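Long-range contacts in hypothetical protein PH0495 (Pyrococcus horikoshii, PDB 1X3L), which catalyses the magnesium-dependent transfer of phosphate from ATP, or several other phosphate donors, to D-glycerate, giving 2-phosphoglycerate: residues 216-224 with 237-245; 298-309 with 347-358. All coordinates share one frame; numbering follows the deposited sequence.

Contact 1: residues 216-224 with 237-245. With EDO (1,2-ethanediol), chain F.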
loop_
_atom_site.group_PDB
_atom_site.type_symbol
_atom_site.label_atom_id
_atom_site.label_comp_id
_atom_site.label_asym_id
_atom_site.label_seq_id
_atom_site.Cartn_x
_atom_site.Cartn_y
_atom_site.Cartn_z
ATOM N N THR A 216 5.953 13.881 20.354
ATOM C CA THR A 216 6.080 15.291 20.689
ATOM C C THR A 216 7.431 15.873 20.309
ATOM O O THR A 216 8.318 15.158 19.840
ATOM C CB THR A 216 5.912 15.487 22.197
ATOM O OG1 THR A 216 6.941 14.758 22.876
ATOM C CG2 THR A 216 4.558 14.972 22.659
ATOM N N PHE A 217 7.579 17.179 20.520
ATOM C CA PHE A 217 8.834 17.865 20.238
ATOM C C PHE A 217 9.891 17.286 21.169
ATOM O O PHE A 217 11.053 17.136 20.798
ATOM C CB PHE A 217 8.696 19.371 20.491
ATOM C CG PHE A 217 7.978 20.109 19.396
ATOM C CD1 PHE A 217 8.552 20.241 18.139
ATOM C CD2 PHE A 217 6.724 20.669 19.620
ATOM C CE1 PHE A 217 7.890 20.917 17.118
ATOM C CE2 PHE A 217 6.055 21.348 18.606
ATOM C CZ PHE A 217 6.639 21.473 17.352
ATOM N N GLU A 218 9.474 16.955 22.384
ATOM C CA GLU A 218 10.381 16.384 23.367
ATOM C C GLU A 218 10.886 15.028 22.872
ATOM O O GLU A 218 12.065 14.704 23.026
ATOM C CB GLU A 218 9.661 16.240 24.706
ATOM C CG GLU A 218 10.548 15.828 25.864
ATOM C CD GLU A 218 9.895 16.110 27.206
ATOM O OE1 GLU A 218 9.600 17.297 27.480
ATOM O OE2 GLU A 218 9.675 15.154 27.982
ATOM N N ASP A 219 9.994 14.240 22.272
ATOM C CA ASP A 219 10.388 12.937 21.741
ATOM C C ASP A 219 11.402 13.140 20.620
ATOM O O ASP A 219 12.386 12.408 20.519
ATOM C CB ASP A 219 9.178 12.166 21.192
ATOM C CG ASP A 219 8.237 11.692 22.280
ATOM O OD1 ASP A 219 8.711 11.407 23.400
ATOM O OD2 ASP A 219 7.021 11.587 22.013
ATOM N N ALA A 220 11.157 14.140 19.777
ATOM C CA ALA A 220 12.055 14.434 18.666
ATOM C C ALA A 220 13.450 14.833 19.153
ATOM O O ALA A 220 14.456 14.402 18.588
ATOM C CB ALA A 220 11.467 15.535 17.803
ATOM N N LYS A 221 13.513 15.652 20.198
ATOM C CA LYS A 221 14.800 16.082 20.734
ATOM C C LYS A 221 15.538 14.895 21.352
ATOM O O LYS A 221 16.729 14.696 21.104
ATOM C CB LYS A 221 14.610 17.181 21.783
ATOM C CG LYS A 221 15.925 17.793 22.269
ATOM C CD LYS A 221 15.695 18.954 23.227
ATOM C CE LYS A 221 17.014 19.565 23.686
ATOM N NZ LYS A 221 16.808 20.661 24.672
ATOM N N ARG A 222 14.827 14.112 22.160
ATOM C CA ARG A 222 15.413 12.934 22.800
ATOM C C ARG A 222 16.072 12.053 21.750
ATOM O O ARG A 222 17.192 11.575 21.933
ATOM C CB ARG A 222 14.333 12.121 23.513
ATOM C CG ARG A 222 13.746 12.781 24.743
ATOM C CD ARG A 222 12.464 12.074 25.161
ATOM N NE ARG A 222 11.949 12.553 26.442
ATOM C CZ ARG A 222 10.745 12.250 26.917
ATOM N NH1 ARG A 222 9.930 11.475 26.213
ATOM N NH2 ARG A 222 10.360 12.710 28.099
ATOM N N ILE A 223 15.359 11.844 20.648
ATOM C CA ILE A 223 15.838 11.018 19.548
ATOM C C ILE A 223 17.115 11.556 18.915
ATOM O O ILE A 223 18.072 10.807 18.709
ATOM C CB ILE A 223 14.750 10.879 18.455
ATOM C CG1 ILE A 223 13.615 9.985 18.966
ATOM C CG2 ILE A 223 15.355 10.320 17.175
ATOM C CD1 ILE A 223 12.425 9.900 18.033
ATOM N N LEU A 224 17.133 12.847 18.597
ATOM C CA LEU A 224 18.312 13.446 17.986
ATOM C C LEU A 224 19.516 13.354 18.914
ATOM O O LEU A 224 20.639 13.137 18.466
ATOM C CB LEU A 224 18.043 14.910 17.619
ATOM C CG LEU A 224 17.071 15.127 16.456
ATOM C CD1 LEU A 224 16.911 16.615 16.189
ATOM C CD2 LEU A 224 17.593 14.423 15.214
ATOM N N VAL A 237 16.955 23.439 12.518
ATOM C CA VAL A 237 16.200 22.308 13.043
ATOM C C VAL A 237 16.151 22.384 14.566
ATOM O O VAL A 237 15.084 22.231 15.163
ATOM C CB VAL A 237 16.814 20.957 12.605
ATOM C CG1 VAL A 237 16.136 19.804 13.337
ATOM C CG2 VAL A 237 16.637 20.778 11.107
ATOM N N ARG A 238 17.296 22.625 15.198
ATOM C CA ARG A 238 17.317 22.736 16.650
ATOM C C ARG A 238 16.437 23.900 17.088
ATOM O O ARG A 238 15.691 23.794 18.064
ATOM C CB ARG A 238 18.738 22.965 17.173
ATOM C CG ARG A 238 19.560 21.701 17.371
ATOM C CD ARG A 238 20.803 21.999 18.203
ATOM N NE ARG A 238 21.645 23.013 17.572
ATOM C CZ ARG A 238 22.325 22.822 16.446
ATOM N NH1 ARG A 238 22.271 21.650 15.824
ATOM N NH2 ARG A 238 23.049 23.810 15.934
ATOM N N LEU A 239 16.516 25.008 16.358
ATOM C CA LEU A 239 15.731 26.188 16.706
ATOM C C LEU A 239 14.228 25.947 16.624
ATOM O O LEU A 239 13.484 26.344 17.517
ATOM C CB LEU A 239 16.109 27.373 15.813
ATOM C CG LEU A 239 15.359 28.678 16.114
ATOM C CD1 LEU A 239 15.658 29.124 17.542
ATOM C CD2 LEU A 239 15.776 29.757 15.118
ATOM N N HIS A 240 13.773 25.306 15.555
ATOM C CA HIS A 240 12.346 25.053 15.426
ATOM C C HIS A 240 11.854 24.136 16.533
ATOM O O HIS A 240 10.760 24.323 17.063
ATOM C CB HIS A 240 12.003 24.418 14.082
ATOM C CG HIS A 240 10.559 24.051 13.965
ATOM N ND1 HIS A 240 9.557 24.996 13.912
ATOM C CD2 HIS A 240 9.941 22.846 13.971
ATOM C CE1 HIS A 240 8.383 24.390 13.893
ATOM N NE2 HIS A 240 8.589 23.085 13.928
ATOM N N ILE A 241 12.665 23.142 16.874
ATOM C CA ILE A 241 12.295 22.200 17.918
ATOM C C ILE A 241 12.306 22.861 19.295
ATOM O O ILE A 241 11.433 22.587 20.116
ATOM C CB ILE A 241 13.220 20.956 17.890
ATOM C CG1 ILE A 241 12.885 20.117 16.648
ATOM C CG2 ILE A 241 13.050 20.134 19.167
ATOM C CD1 ILE A 241 13.809 18.940 16.408
ATOM N N GLU A 242 13.287 23.726 19.547
ATOM C CA GLU A 242 13.353 24.433 20.824
ATOM C C GLU A 242 12.119 25.327 20.942
ATOM O O GLU A 242 11.535 25.463 22.022
ATOM C CB GLU A 242 14.620 25.289 20.909
ATOM C CG GLU A 242 15.899 24.495 21.164
ATOM C CD GLU A 242 15.857 23.744 22.483
ATOM O OE1 GLU A 242 15.443 24.345 23.496
ATOM O OE2 GLU A 242 16.245 22.560 22.513
ATOM N N ARG A 243 11.724 25.939 19.830
ATOM C CA ARG A 243 10.544 26.795 19.825
ATOM C C ARG A 243 9.322 25.946 20.167
ATOM O O ARG A 243 8.429 26.390 20.885
ATOM C CB ARG A 243 10.346 27.449 18.457
ATOM C CG ARG A 243 11.411 28.468 18.070
ATOM C CD ARG A 243 10.930 29.299 16.892
ATOM N NE ARG A 243 9.765 30.099 17.266
ATOM C CZ ARG A 243 8.894 30.615 16.403
ATOM N NH1 ARG A 243 9.047 30.421 15.100
ATOM N NH2 ARG A 243 7.862 31.319 16.849
ATOM N N GLY A 244 9.291 24.721 19.643
ATOM C CA GLY A 244 8.182 23.823 19.923
ATOM C C GLY A 244 8.153 23.461 21.397
ATOM O O GLY A 244 7.089 23.357 22.006
ATOM N N LEU A 245 9.332 23.269 21.976
ATOM C CA LEU A 245 9.425 22.939 23.390
ATOM C C LEU A 245 8.931 24.106 24.240
ATOM O O LEU A 245 8.376 23.907 25.319
ATOM C CB LEU A 245 10.866 22.604 23.763
ATOM C CG LEU A 245 11.425 21.305 23.188
ATOM C CD1 LEU A 245 12.874 21.155 23.621
ATOM C CD2 LEU A 245 10.590 20.118 23.682
HETATM C C1 EDO F . 20.839 20.857 24.647
HETATM O O1 EDO F . 19.617 20.620 25.359
HETATM C C2 EDO F . 20.739 22.160 23.855
HETATM O O2 EDO F . 21.960 22.402 23.149
#
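The ring of F217 carries the backbone of G244 on one face: the CA of G244 lies over the centre of the ring, 3.5 Å from its centroid, a CH-pi contact. At the rim, CE1 of F217 comes 3.9 Å from NE2 of H240, and the F217 edge is turned toward the imidazole face in an offset edge-to-face pair, planes at 73°. The ND1 of H240 is hydrogen-bonded to E142, which ties down the imidazole, and H172 makes a second edge-to-face pair with F217. A glycine at 244 is what lets the ring lie so close, since a CB there would run into CG of F217. Helices 217-226 and 235-246 form an alpha-helical hairpin, their short segments inclined at 140° with axes 9.3 Å apart, packed knobs-into-holes: F217 sits among H240, I241, G244 and L245, and I241 among F217, A220, K221 and L224. Deeper in, CD1 of L224 meets CD1 of I241 at 3.9 Å. Toward solvent, K221 leaves with CG anti to its backbone N (chi1 -173°) and stays fully extended, so its CD passes 3.6 Å from CD1 of L245 before NZ reaches OE2 of E242 at 2.9 Å. This salt bridge uses the syn lone pair of OE2, and the same NZ also donates to O1 of a bound 1,2-ethanediol. T216 and D219 form a capping box at the start of helix 217-226.

Contact 2: residues 298-309 with 347-358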
loop_
_atom_site.group_PDB
_atom_site.type_symbol
_atom_site.label_atom_id
_atom_site.label_comp_id
_atom_site.label_asym_id
_atom_site.label_seq_id
_atom_site.Cartn_x
_atom_site.Cartn_y
_atom_site.Cartn_z
ATOM N N LYS A 298 9.909 -19.268 0.973
ATOM C CA LYS A 298 9.987 -20.722 0.829
ATOM C C LYS A 298 9.162 -21.446 1.893
ATOM O O LYS A 298 8.405 -22.378 1.602
ATOM C CB LYS A 298 11.447 -21.177 0.924
ATOM C CG LYS A 298 11.631 -22.682 1.062
ATOM C CD LYS A 298 13.069 -23.022 1.436
ATOM C CE LYS A 298 13.228 -24.492 1.806
ATOM N NZ LYS A 298 12.976 -25.412 0.661
ATOM N N ASP A 299 9.315 -20.999 3.130
ATOM C CA ASP A 299 8.609 -21.586 4.254
ATOM C C ASP A 299 7.110 -21.280 4.235
ATOM O O ASP A 299 6.298 -22.115 4.640
ATOM C CB ASP A 299 9.294 -21.120 5.537
ATOM C CG ASP A 299 10.755 -21.572 5.586
ATOM O OD1 ASP A 299 10.988 -22.786 5.771
ATOM O OD2 ASP A 299 11.665 -20.734 5.405
ATOM N N ALA A 300 6.735 -20.099 3.749
ATOM C CA ALA A 300 5.315 -19.766 3.657
ATOM C C ALA A 300 4.671 -20.772 2.700
ATOM O O ALA A 300 3.546 -21.223 2.915
ATOM C CB ALA A 300 5.130 -18.340 3.138
ATOM N N GLY A 301 5.404 -21.142 1.650
ATOM C CA GLY A 301 4.887 -22.106 0.690
ATOM C C GLY A 301 4.723 -23.493 1.300
ATOM O O GLY A 301 3.779 -24.225 0.985
ATOM N N LEU A 302 5.650 -23.873 2.171
ATOM C CA LEU A 302 5.567 -25.175 2.821
ATOM C C LEU A 302 4.400 -25.203 3.801
ATOM O O LEU A 302 3.713 -26.211 3.917
ATOM C CB LEU A 302 6.869 -25.491 3.570
ATOM C CG LEU A 302 8.120 -25.828 2.744
ATOM C CD1 LEU A 302 9.295 -26.128 3.685
ATOM C CD2 LEU A 302 7.848 -27.036 1.867
ATOM N N PHE A 303 4.170 -24.093 4.498
ATOM C CA PHE A 303 3.094 -24.025 5.483
ATOM C C PHE A 303 1.709 -23.994 4.830
ATOM O O PHE A 303 0.804 -24.702 5.262
ATOM C CB PHE A 303 3.319 -22.823 6.415
ATOM C CG PHE A 303 4.629 -22.896 7.188
ATOM C CD1 PHE A 303 5.012 -24.076 7.823
ATOM C CD2 PHE A 303 5.484 -21.801 7.273
ATOM C CE1 PHE A 303 6.218 -24.163 8.520
ATOM C CE2 PHE A 303 6.709 -21.888 7.979
ATOM C CZ PHE A 303 7.068 -23.067 8.598
ATOM N N ILE A 304 1.547 -23.191 3.785
ATOM C CA ILE A 304 0.272 -23.130 3.077
ATOM C C ILE A 304 0.034 -24.496 2.429
ATOM O O ILE A 304 -1.088 -25.016 2.424
ATOM C CB ILE A 304 0.289 -22.013 2.008
ATOM C CG1 ILE A 304 0.299 -20.648 2.706
ATOM C CG2 ILE A 304 -0.921 -22.138 1.095
ATOM C CD1 ILE A 304 0.593 -19.461 1.796
ATOM N N GLY A 305 1.107 -25.088 1.911
ATOM C CA GLY A 305 0.999 -26.401 1.303
ATOM C C GLY A 305 0.572 -27.457 2.316
ATOM O O GLY A 305 -0.187 -28.364 1.975
ATOM N N SER A 306 1.042 -27.343 3.559
ATOM C CA SER A 306 0.687 -28.319 4.597
ATOM C C SER A 306 -0.796 -28.238 4.953
ATOM O O SER A 306 -1.420 -29.251 5.268
ATOM C CB SER A 306 1.523 -28.110 5.868
ATOM O OG SER A 306 1.150 -26.927 6.554
ATOM N N ILE A 307 -1.360 -27.034 4.911
ATOM C CA ILE A 307 -2.776 -26.871 5.212
ATOM C C ILE A 307 -3.593 -27.441 4.048
ATOM O O ILE A 307 -4.620 -28.086 4.257
ATOM C CB ILE A 307 -3.132 -25.386 5.441
ATOM C CG1 ILE A 307 -2.432 -24.879 6.709
ATOM C CG2 ILE A 307 -4.648 -25.222 5.560
ATOM C CD1 ILE A 307 -2.622 -23.396 6.962
ATOM N N VAL A 308 -3.129 -27.206 2.823
ATOM C CA VAL A 308 -3.815 -27.731 1.648
ATOM C C VAL A 308 -3.831 -29.254 1.714
ATOM O O VAL A 308 -4.819 -29.878 1.343
ATOM C CB VAL A 308 -3.137 -27.281 0.345
ATOM C CG1 VAL A 308 -3.665 -28.098 -0.833
ATOM C CG2 VAL A 308 -3.414 -25.815 0.112
ATOM N N GLN A 309 -2.735 -29.846 2.190
ATOM C CA GLN A 309 -2.642 -31.299 2.329
ATOM C C GLN A 309 -3.710 -31.834 3.284
ATOM O O GLN A 309 -4.402 -32.805 2.983
ATOM C CB GLN A 309 -1.285 -31.715 2.895
ATOM C CG GLN A 309 -0.135 -31.753 1.933
ATOM C CD GLN A 309 1.112 -32.333 2.584
ATOM O OE1 GLN A 309 1.681 -31.743 3.507
ATOM N NE2 GLN A 309 1.533 -33.502 2.115
ATOM N N ILE A 347 7.191 -19.056 -3.011
ATOM C CA ILE A 347 6.063 -19.590 -2.253
ATOM C C ILE A 347 5.409 -20.679 -3.102
ATOM O O ILE A 347 5.185 -21.804 -2.642
ATOM C CB ILE A 347 4.989 -18.513 -1.980
ATOM C CG1 ILE A 347 5.472 -17.538 -0.901
ATOM C CG2 ILE A 347 3.676 -19.184 -1.577
ATOM C CD1 ILE A 347 4.484 -16.411 -0.616
ATOM N N ALA A 348 5.098 -20.322 -4.345
ATOM C CA ALA A 348 4.460 -21.237 -5.286
ATOM C C ALA A 348 5.282 -22.494 -5.546
ATOM O O ALA A 348 4.770 -23.611 -5.450
ATOM C CB ALA A 348 4.203 -20.517 -6.610
ATOM N N LEU A 349 6.558 -22.309 -5.873
ATOM C CA LEU A 349 7.418 -23.444 -6.176
ATOM C C LEU A 349 7.637 -24.349 -4.969
ATOM O O LEU A 349 7.637 -25.575 -5.094
ATOM C CB LEU A 349 8.772 -22.955 -6.714
ATOM C CG LEU A 349 9.766 -24.053 -7.126
ATOM C CD1 LEU A 349 9.201 -24.860 -8.298
ATOM C CD2 LEU A 349 11.096 -23.419 -7.517
ATOM N N SER A 350 7.802 -23.749 -3.797
ATOM C CA SER A 350 8.046 -24.529 -2.587
ATOM C C SER A 350 6.853 -25.416 -2.243
ATOM O O SER A 350 7.011 -26.526 -1.728
ATOM C CB SER A 350 8.353 -23.591 -1.416
ATOM O OG SER A 350 8.749 -24.321 -0.271
ATOM N N ALA A 351 5.656 -24.926 -2.540
ATOM C CA ALA A 351 4.439 -25.662 -2.238
ATOM C C ALA A 351 4.128 -26.801 -3.202
ATOM O O ALA A 351 3.326 -27.667 -2.870
ATOM C CB ALA A 351 3.247 -24.696 -2.184
ATOM N N THR A 352 4.755 -26.812 -4.381
ATOM C CA THR A 352 4.479 -27.854 -5.376
ATOM C C THR A 352 4.536 -29.297 -4.892
ATOM O O THR A 352 3.662 -30.095 -5.229
ATOM C CB THR A 352 5.409 -27.756 -6.615
ATOM O OG1 THR A 352 6.781 -27.856 -6.205
ATOM C CG2 THR A 352 5.179 -26.442 -7.353
ATOM N N ARG A 353 5.550 -29.649 -4.109
ATOM C CA ARG A 353 5.657 -31.028 -3.654
ATOM C C ARG A 353 4.521 -31.450 -2.732
ATOM O O ARG A 353 3.963 -32.537 -2.882
ATOM C CB ARG A 353 6.999 -31.275 -2.960
ATOM C CG ARG A 353 7.241 -32.758 -2.663
ATOM C CD ARG A 353 8.719 -33.067 -2.473
ATOM N NE ARG A 353 8.987 -34.504 -2.538
ATOM C CZ ARG A 353 10.203 -35.035 -2.651
ATOM N NH1 ARG A 353 11.273 -34.249 -2.713
ATOM N NH2 ARG A 353 10.352 -36.353 -2.710
ATOM N N LYS A 354 4.160 -30.588 -1.789
ATOM C CA LYS A 354 3.089 -30.926 -0.863
ATOM C C LYS A 354 1.706 -31.021 -1.496
ATOM O O LYS A 354 0.839 -31.704 -0.959
ATOM C CB LYS A 354 3.060 -29.934 0.305
ATOM C CG LYS A 354 4.026 -30.299 1.436
ATOM C CD LYS A 354 4.006 -29.256 2.540
ATOM C CE LYS A 354 4.867 -29.675 3.720
ATOM N NZ LYS A 354 4.277 -30.811 4.469
ATOM N N ILE A 355 1.480 -30.349 -2.623
ATOM C CA ILE A 355 0.159 -30.423 -3.243
ATOM C C ILE A 355 0.141 -31.339 -4.459
ATOM O O ILE A 355 -0.854 -31.401 -5.184
ATOM C CB ILE A 355 -0.391 -29.022 -3.663
ATOM C CG1 ILE A 355 0.419 -28.452 -4.830
ATOM C CG2 ILE A 355 -0.359 -28.062 -2.464
ATOM C CD1 ILE A 355 -0.219 -27.210 -5.462
ATOM N N SER A 356 1.244 -32.048 -4.677
ATOM C CA SER A 356 1.350 -32.976 -5.796
ATOM C C SER A 356 0.207 -33.995 -5.770
ATOM O O SER A 356 -0.096 -34.577 -4.728
ATOM C CB SER A 356 2.694 -33.712 -5.745
ATOM O OG SER A 356 2.840 -34.576 -6.860
ATOM N N ASP A 357 -0.427 -34.192 -6.923
ATOM C CA ASP A 357 -1.534 -35.135 -7.073
ATOM C C ASP A 357 -2.850 -34.737 -6.402
ATOM O O ASP A 357 -3.804 -35.518 -6.386
ATOM C CB ASP A 357 -1.119 -36.527 -6.588
ATOM C CG ASP A 357 -0.059 -37.156 -7.472
ATOM O OD1 ASP A 357 -0.192 -37.060 -8.712
ATOM O OD2 ASP A 357 0.899 -37.753 -6.933
ATOM N N LEU A 358 -2.915 -33.532 -5.849
ATOM C CA LEU A 358 -4.148 -33.083 -5.217
ATOM C C LEU A 358 -4.934 -32.199 -6.189
ATOM O O LEU A 358 -4.365 -31.631 -7.127
ATOM C CB LEU A 358 -3.838 -32.297 -3.934
ATOM C CG LEU A 358 -3.034 -33.041 -2.866
ATOM C CD1 LEU A 358 -2.781 -32.124 -1.673
ATOM C CD2 LEU A 358 -3.793 -34.289 -2.433
HETATM O O HOH W 1 10.255 -26.953 -0.837
#
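S350 reaches across to K298: its OG donates to the backbone O of K298 at 2.7 Å, tilted 28° from the carbonyl plane. OG lies anti to the backbone N of S350, which turns it onto helix 297-314, where CG of L302 covers it at 3.4 Å. K298 O also accepts from L302 N, on the opposite face of its plane, so two bonds grip this carbonyl, while a water donates to OG of S350. Beside them the backbones nearly touch, with CA of G301 3.4 Å from O of I347 in a CA-H...O contact; a CB on G301 would clash with that oxygen. CB of A351 fits against O of G301 at 3.2 Å, and G305 leaves room for K354. The K354 chain runs along the helix, CD 3.4 Å from O of L302, then bends at its last torsion (chi4 -70°) so that NZ donates a hydrogen bond to OE1 of Q309 at 2.9 Å; the two side chains cross at about a right angle. With an alanine at Q309 the ammonium of K354 is likely to lose this acceptor, and its end to be freed to turn. Farther along, CG1 of V308 packs 3.7 Å from CG2 of I355, and CD1 of L358 closes over the same valine. Strands 359-366 and 427-435 lie beneath I304, V308 and I347, and L400 flanks K298 and S350. This is glycine-mediated close helix packing, segment axes 7.0 Å apart at 51°, on one face of the mixed sheet in an alpha/beta layered fold.

Contact 1 and contact 2 lie on opposite sides of the chain's centre, with their own centres 51 Å apart and nearest atoms about 33 Å apart, so neither touches the other. They follow in series along the chain: the hairpin of 216-224 and 237-245 is complete before 298-309 begins. Contact 1 belongs to the part of the chain built around the parallel sheet, contact 2 to the part built around the mixed sheet. Both lie away from K58, which probably binds the substrate, and the 1,2-ethanediol at contact 1 probably came from the crystallisation liquor. A glycine makes room in each, for an aromatic ring in contact 1 and for backbone-to-backbone approach in contact 2.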